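Magnetosome protein MamA (PDB 3AS8) probably serves as a magnetosome-associated scaffold whose tetratricopeptide repeats mediate protein-protein interactions and self-assembly into larger complexes. Local coordinates at residues P107-F110 with N111-F114. Numbering follows the deposited sequence.
Sequences PVNF and NVRF
The rings of Phe-110 and Phe-114, one helical turn apart, run side by side with their planes only 5° from parallel, yet they are offset by so much, centroids 6.0 Å apart, that little of one ring lies over the other. What lies over one face of the Phe-110 ring is therefore the beta carbon of its neighbour, with Phe-114 CB 4.1 Å from Phe-110 CE2. Both side chains leave the helix with CG anti to the backbone N (chi1 171° in Phe-110), and this shared torsion sends the rings the same way. Both pack on Val-146 of helix 144-156, Phe-110 also touches Ala-136 of helix 126-139, and Lys-145 makes a cation-pi contact with Phe-114.

The start of helix 110-122 illustrates side-chain N-capping within an array of tetratricopeptide repeats, where antiparallel helices stack into a superhelix. Asn-109 is the N-cap: its OD1 accepts the amide of Val-112, N to OD1 3.0 Å, in a nearly straight bond (173°) whose donor stands well above the carbonyl plane. The asparagine and valine side chains cross at about a right angle, with Asn-109 ND2 3.6 Å from Val-112 CG2. The valine in turn packs on Leu-99 and Val-102 of helix 92-105. Replacing Asn-109 with an alanine would probably leave the Val-112 amide without its capping acceptor and open a gap beside the valine methyl.

Backbone bonding takes over from the cap. A weak bond joins Arg-113 N to Asn-109 O, at 3.4 Å, whereas Phe-114 N reaches Phe-110 O at 2.9 Å, closing the first turn of the helix between the two phenylalanines. Arg-113 bends at chi2 and chi3, and its NH2 hydrogen-bonds to Ser-132 of helix 126-139.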
loop_
_atom_site.group_PDB
_atom_site.type_symbol
_atom_site.label_atom_id
_atom_site.label_comp_id
_atom_site.label_asym_id
_atom_site.label_seq_id
_atom_site.Cartn_x
_atom_site.Cartn_y
_atom_site.Cartn_z
ATOM N N PRO A 107 -5.760 -12.206 -2.560
ATOM C CA PRO A 107 -5.731 -12.068 -3.996
ATOM C C PRO A 107 -6.837 -11.210 -4.580
ATOM O O PRO A 107 -6.817 -11.008 -5.821
ATOM C CB PRO A 107 -5.880 -13.507 -4.496
ATOM C CG PRO A 107 -6.506 -14.279 -3.381
ATOM C CD PRO A 107 -5.914 -13.615 -2.142
ATOM N N VAL A 108 -7.763 -10.701 -3.759
ATOM C CA VAL A 108 -8.774 -9.802 -4.288
ATOM C C VAL A 108 -8.509 -8.330 -4.002
ATOM O O VAL A 108 -9.342 -7.483 -4.303
ATOM C CB VAL A 108 -10.214 -10.279 -3.988
ATOM C CG1 VAL A 108 -10.458 -11.605 -4.795
ATOM C CG2 VAL A 108 -10.536 -10.461 -2.436
ATOM N N ASN A 109 -7.319 -8.030 -3.473
ATOM C CA ASN A 109 -6.937 -6.659 -3.149
ATOM C C ASN A 109 -6.344 -6.000 -4.402
ATOM O O ASN A 109 -5.203 -6.293 -4.812
ATOM C CB ASN A 109 -5.967 -6.627 -1.969
ATOM C CG ASN A 109 -5.679 -5.265 -1.509
ATOM O OD1 ASN A 109 -5.588 -4.345 -2.309
ATOM N ND2 ASN A 109 -5.557 -5.087 -0.162
ATOM N N PHE A 110 -7.143 -5.160 -5.038
ATOM C CA PHE A 110 -6.767 -4.524 -6.297
ATOM C C PHE A 110 -5.606 -3.539 -6.119
ATOM O O PHE A 110 -4.654 -3.610 -6.840
ATOM C CB PHE A 110 -7.956 -3.797 -6.910
ATOM C CG PHE A 110 -7.598 -2.931 -8.107
ATOM C CD1 PHE A 110 -7.602 -3.461 -9.394
ATOM C CD2 PHE A 110 -7.255 -1.597 -7.939
ATOM C CE1 PHE A 110 -7.288 -2.641 -10.461
ATOM C CE2 PHE A 110 -6.911 -0.782 -9.021
ATOM C CZ PHE A 110 -6.925 -1.300 -10.247
ATOM N N ASN A 111 -5.717 -2.610 -5.171
ATOM C CA ASN A 111 -4.702 -1.619 -4.929
ATOM C C ASN A 111 -3.347 -2.247 -4.719
ATOM O O ASN A 111 -2.378 -1.768 -5.244
ATOM C CB ASN A 111 -5.036 -0.648 -3.773
ATOM C CG ASN A 111 -4.164 0.584 -3.786
ATOM O OD1 ASN A 111 -3.960 1.183 -4.841
ATOM N ND2 ASN A 111 -3.565 0.917 -2.643
ATOM N N VAL A 112 -3.258 -3.246 -3.881
ATOM C CA VAL A 112 -1.972 -3.913 -3.633
ATOM C C VAL A 112 -1.352 -4.433 -4.933
ATOM O O VAL A 112 -0.176 -4.157 -5.254
ATOM C CB VAL A 112 -2.088 -5.027 -2.563
ATOM C CG1 VAL A 112 -0.840 -6.011 -2.624
ATOM C CG2 VAL A 112 -2.188 -4.462 -1.128
ATOM N N ARG A 113 -2.150 -5.066 -5.795
ATOM C CA ARG A 113 -1.599 -5.644 -7.015
ATOM C C ARG A 113 -1.219 -4.521 -7.971
ATOM O O ARG A 113 -0.212 -4.603 -8.642
ATOM C CB ARG A 113 -2.668 -6.540 -7.703
ATOM C CG ARG A 113 -2.265 -7.146 -9.012
ATOM C CD ARG A 113 -1.014 -7.955 -8.950
ATOM N NE ARG A 113 -1.205 -9.241 -8.298
ATOM C CZ ARG A 113 -0.276 -10.195 -8.206
ATOM N NH1 ARG A 113 -0.585 -11.338 -7.649
ATOM N NH2 ARG A 113 0.919 -10.070 -8.732
ATOM N N PHE A 114 -2.051 -3.480 -8.056
ATOM C CA PHE A 114 -1.753 -2.289 -8.872
ATOM C C PHE A 114 -0.443 -1.600 -8.484
ATOM O O PHE A 114 0.395 -1.446 -9.323
ATOM C CB PHE A 114 -2.874 -1.325 -8.856
ATOM C CG PHE A 114 -2.625 -0.120 -9.715
ATOM C CD1 PHE A 114 -2.616 -0.217 -11.112
ATOM C CD2 PHE A 114 -2.296 1.091 -9.147
ATOM C CE1 PHE A 114 -2.347 0.848 -11.869
ATOM C CE2 PHE A 114 -2.076 2.152 -9.882
ATOM C CZ PHE A 114 -2.067 2.075 -11.244
#